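Local coordinates for protein alpha-rhamnosidase (Dictyoglomus thermophilum, PDB 6I60) that probably hydrolyses terminal non-reducing alpha-L-rhamnose residues of alpha-L-rhamnosides, as an alpha-L-rhamnosidase, at residues E64-S76 and I84-Q98. Residues are numbered along the deposited sequence; the frame is centred on the assembly and turned at random.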
# COMPACT_ATOMS: atom_id res chain seq x y z
N GLU A 64 -11.05 -6.18 30.00
CA GLU A 64 -9.76 -5.70 30.45
C GLU A 64 -9.24 -4.62 29.51
O GLU A 64 -9.53 -4.63 28.30
CB GLU A 64 -8.74 -6.84 30.55
CG GLU A 64 -8.80 -7.61 31.86
CD GLU A 64 -8.39 -6.76 33.05
OE1 GLU A 64 -7.78 -5.69 32.84
OE2 GLU A 64 -8.66 -7.17 34.20
N LYS A 65 -8.49 -3.68 30.07
CA LYS A 65 -7.97 -2.55 29.31
C LYS A 65 -6.72 -2.03 30.01
O LYS A 65 -6.65 -2.01 31.24
CB LYS A 65 -9.03 -1.44 29.18
CG LYS A 65 -8.54 -0.03 29.47
CD LYS A 65 -9.58 1.00 29.07
CE LYS A 65 -9.45 2.27 29.90
NZ LYS A 65 -10.42 3.32 29.47
N GLN A 66 -5.72 -1.65 29.21
CA GLN A 66 -4.46 -1.17 29.76
C GLN A 66 -4.66 0.18 30.45
O GLN A 66 -5.27 1.09 29.90
CB GLN A 66 -3.41 -1.04 28.66
CG GLN A 66 -2.13 -0.33 29.10
CD GLN A 66 -1.17 -0.08 27.96
OE1 GLN A 66 -0.64 -1.02 27.36
NE2 GLN A 66 -0.94 1.19 27.64
N THR A 67 -4.12 0.30 31.67
CA THR A 67 -4.15 1.56 32.41
C THR A 67 -2.78 2.20 32.57
O THR A 67 -2.71 3.40 32.85
CB THR A 67 -4.77 1.35 33.80
OG1 THR A 67 -3.99 0.39 34.52
CG2 THR A 67 -6.20 0.86 33.67
N ALA A 68 -1.70 1.44 32.42
CA ALA A 68 -0.36 1.99 32.55
C ALA A 68 0.62 1.09 31.81
O ALA A 68 0.38 -0.11 31.65
CB ALA A 68 0.05 2.12 34.03
N TYR A 69 1.73 1.68 31.37
CA TYR A 69 2.78 0.94 30.70
C TYR A 69 4.14 1.48 31.14
O TYR A 69 4.24 2.58 31.70
CB TYR A 69 2.66 1.03 29.16
CG TYR A 69 2.99 2.38 28.59
CD1 TYR A 69 4.30 2.70 28.21
CD2 TYR A 69 2.01 3.35 28.42
CE1 TYR A 69 4.61 3.94 27.69
CE2 TYR A 69 2.31 4.59 27.90
CZ TYR A 69 3.61 4.88 27.53
OH TYR A 69 3.91 6.12 27.01
N GLN A 70 5.18 0.70 30.87
CA GLN A 70 6.55 1.11 31.13
C GLN A 70 7.46 0.36 30.18
O GLN A 70 7.48 -0.88 30.19
CB GLN A 70 6.96 0.85 32.58
CG GLN A 70 8.43 1.14 32.84
CD GLN A 70 8.96 0.41 34.06
OE1 GLN A 70 8.20 -0.22 34.80
NE2 GLN A 70 10.27 0.49 34.28
N VAL A 71 8.21 1.08 29.36
CA VAL A 71 9.14 0.49 28.40
C VAL A 71 10.56 0.87 28.80
O VAL A 71 10.82 2.03 29.15
CB VAL A 71 8.82 0.92 26.96
CG1 VAL A 71 8.59 2.41 26.88
CG2 VAL A 71 9.94 0.51 26.02
N ILE A 72 11.45 -0.11 28.79
CA ILE A 72 12.85 0.09 29.15
C ILE A 72 13.68 -0.13 27.89
O ILE A 72 13.50 -1.14 27.20
CB ILE A 72 13.29 -0.87 30.26
CG1 ILE A 72 12.64 -0.46 31.59
CG2 ILE A 72 14.80 -0.93 30.36
CD1 ILE A 72 13.38 -0.94 32.82
N VAL A 73 14.58 0.80 27.59
CA VAL A 73 15.49 0.64 26.46
C VAL A 73 16.90 0.68 27.00
O VAL A 73 17.24 1.57 27.80
CB VAL A 73 15.26 1.70 25.37
CG1 VAL A 73 16.24 1.48 24.19
CG2 VAL A 73 13.78 1.70 24.96
N SER A 74 17.72 -0.27 26.58
CA SER A 74 19.08 -0.43 27.06
C SER A 74 20.03 -0.60 25.88
O SER A 74 19.62 -0.74 24.73
CB SER A 74 19.21 -1.64 28.00
OG SER A 74 18.35 -1.50 29.12
N SER A 75 21.33 -0.58 26.19
CA SER A 75 22.38 -0.65 25.18
C SER A 75 23.07 -2.00 25.11
O SER A 75 23.96 -2.18 24.28
CB SER A 75 23.43 0.44 25.44
OG SER A 75 23.88 0.41 26.78
N SER A 76 22.68 -2.96 25.96
CA SER A 76 23.30 -4.27 25.93
C SER A 76 22.32 -5.29 26.50
O SER A 76 21.35 -4.93 27.18
CB SER A 76 24.62 -4.29 26.70
OG SER A 76 24.45 -4.85 27.99
N ILE A 84 17.10 -1.93 34.20
CA ILE A 84 17.64 -0.59 34.32
C ILE A 84 17.46 0.14 32.99
O ILE A 84 17.57 -0.44 31.91
CB ILE A 84 19.12 -0.59 34.74
CG1 ILE A 84 20.01 -1.09 33.60
CG2 ILE A 84 19.32 -1.43 35.99
CD1 ILE A 84 20.73 0.02 32.87
N GLY A 85 17.17 1.44 33.08
CA GLY A 85 16.97 2.24 31.89
C GLY A 85 18.26 2.86 31.39
O GLY A 85 18.53 4.04 31.63
N ASP A 86 19.06 2.06 30.68
CA ASP A 86 20.36 2.53 30.22
C ASP A 86 20.22 3.75 29.31
O ASP A 86 20.90 4.77 29.51
CB ASP A 86 21.11 1.41 29.50
CG ASP A 86 22.56 1.77 29.21
OD1 ASP A 86 23.42 0.88 29.33
OD2 ASP A 86 22.83 2.94 28.87
N VAL A 87 19.34 3.68 28.32
CA VAL A 87 19.10 4.83 27.46
C VAL A 87 17.65 5.30 27.46
O VAL A 87 17.37 6.41 26.98
CB VAL A 87 19.57 4.56 26.01
CG1 VAL A 87 20.95 3.86 26.05
CG2 VAL A 87 18.53 3.79 25.23
N TRP A 88 16.70 4.51 27.99
CA TRP A 88 15.36 5.01 28.23
C TRP A 88 14.70 4.22 29.36
O TRP A 88 14.86 3.00 29.45
CB TRP A 88 14.47 4.94 26.98
CG TRP A 88 13.30 5.91 27.04
CD1 TRP A 88 13.17 6.99 27.88
CD2 TRP A 88 12.12 5.90 26.23
NE1 TRP A 88 11.99 7.64 27.64
CE2 TRP A 88 11.32 6.99 26.63
CE3 TRP A 88 11.66 5.07 25.20
CZ2 TRP A 88 10.09 7.28 26.04
CZ3 TRP A 88 10.43 5.36 24.62
CH2 TRP A 88 9.66 6.45 25.04
N ASP A 89 13.94 4.93 30.19
CA ASP A 89 13.13 4.31 31.23
C ASP A 89 11.96 5.25 31.52
O ASP A 89 12.13 6.25 32.24
CB ASP A 89 13.94 4.02 32.49
CG ASP A 89 13.20 3.13 33.47
OD1 ASP A 89 11.95 3.20 33.52
OD2 ASP A 89 13.86 2.36 34.20
N THR A 90 10.79 4.95 30.96
CA THR A 90 9.63 5.81 31.14
C THR A 90 9.05 5.72 32.54
O THR A 90 8.37 6.66 32.97
CB THR A 90 8.54 5.44 30.13
OG1 THR A 90 8.01 4.15 30.44
CG2 THR A 90 9.11 5.42 28.73
N GLY A 91 9.30 4.63 33.27
CA GLY A 91 8.59 4.43 34.51
C GLY A 91 7.14 4.08 34.22
O GLY A 91 6.71 3.94 33.08
N LYS A 92 6.37 3.94 35.30
CA LYS A 92 4.94 3.65 35.19
C LYS A 92 4.24 4.86 34.59
O LYS A 92 3.92 5.82 35.29
CB LYS A 92 4.35 3.29 36.55
CG LYS A 92 2.87 2.94 36.50
CD LYS A 92 2.43 2.25 37.78
CE LYS A 92 0.92 2.27 37.92
NZ LYS A 92 0.46 1.30 38.95
N VAL A 93 4.00 4.81 33.28
CA VAL A 93 3.30 5.88 32.57
C VAL A 93 1.81 5.58 32.60
O VAL A 93 1.35 4.57 32.06
CB VAL A 93 3.80 6.00 31.12
CG1 VAL A 93 2.90 6.94 30.34
CG2 VAL A 93 5.24 6.49 31.10
N LEU A 94 1.04 6.47 33.23
CA LEU A 94 -0.41 6.31 33.34
C LEU A 94 -1.05 6.74 32.02
O LEU A 94 -1.44 7.89 31.83
CB LEU A 94 -0.95 7.12 34.51
CG LEU A 94 -0.28 6.89 35.87
CD1 LEU A 94 -1.05 7.60 36.97
CD2 LEU A 94 -0.13 5.41 36.17
N SER A 95 -1.15 5.79 31.09
CA SER A 95 -1.75 6.04 29.79
C SER A 95 -2.23 4.72 29.22
O SER A 95 -1.57 3.69 29.38
CB SER A 95 -0.76 6.71 28.83
OG SER A 95 -1.00 6.34 27.49
N SER A 96 -3.38 4.76 28.55
CA SER A 96 -3.95 3.58 27.91
C SER A 96 -3.40 3.35 26.51
O SER A 96 -3.75 2.34 25.88
CB SER A 96 -5.47 3.69 27.85
OG SER A 96 -5.88 4.70 26.94
N GLU A 97 -2.55 4.24 26.01
CA GLU A 97 -2.04 4.12 24.65
C GLU A 97 -0.99 3.01 24.57
O GLU A 97 -0.21 2.79 25.50
CB GLU A 97 -1.44 5.44 24.19
CG GLU A 97 -2.47 6.48 23.78
CD GLU A 97 -3.42 5.96 22.70
OE1 GLU A 97 -4.62 6.28 22.77
OE2 GLU A 97 -2.95 5.25 21.79
N GLN A 98 -0.99 2.30 23.43
CA GLN A 98 0.01 1.27 23.15
C GLN A 98 0.83 1.59 21.91
O GLN A 98 1.48 0.70 21.35
CB GLN A 98 -0.66 -0.10 23.01
CG GLN A 98 -1.72 -0.18 21.93
CD GLN A 98 -2.75 -1.26 22.21
OE1 GLN A 98 -3.94 -0.98 22.34
NE2 GLN A 98 -2.29 -2.50 22.30
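Val73 and Trp88 form an antiparallel hydrogen-bonded pair, Val73 N giving a bond of 2.9 Å to Trp88 O. Val87 and Trp88 together face Val73 in a classic beta bulge, both their N atoms donating to Val73 O from the same face of its plane. Val73 CG1 packs tightly on Val87 CG2, while Val73 CG2 lies at the edge of the Trp88 indole. Further along, Tyr69 and Val93 exchange two backbone bonds. Tyr69 CG sits between the backbone N and the carbonyl carbon (chi1 72°), which lays the ring beside Val93; Val93 CB stands over one face, 3.9 Å from the ring centroid, and Ser95 O lies at the edge. Extended Gln66 donates from NE2 to Ser95 O (3.1 Å, near the amide plane) and to Glu97 O (2.8 Å, from above that carbonyl's plane), while Trp55 NE1 holds OE1.

Toward exposed Lys92, salt-bridged to Asp124, the contact opens to solvent: Gln70 NE2 meets partly exposed Asp89 OD1 at a long 3.3 Å, tilted from both amide and carboxylate planes. Gly91 N also donates to Asp89 OD1, making an Asx turn between the two ladders. With Asp89 replaced by alanine, the Gln70 amide and Gly91 N would probably both lose their shared acceptor.

In the N-terminal immunoglobulin-like domain, strand 68-74 lies between outermost strand 88-89 and strand 112-120, and helix 77-80 packs against Ser74 and Asp86.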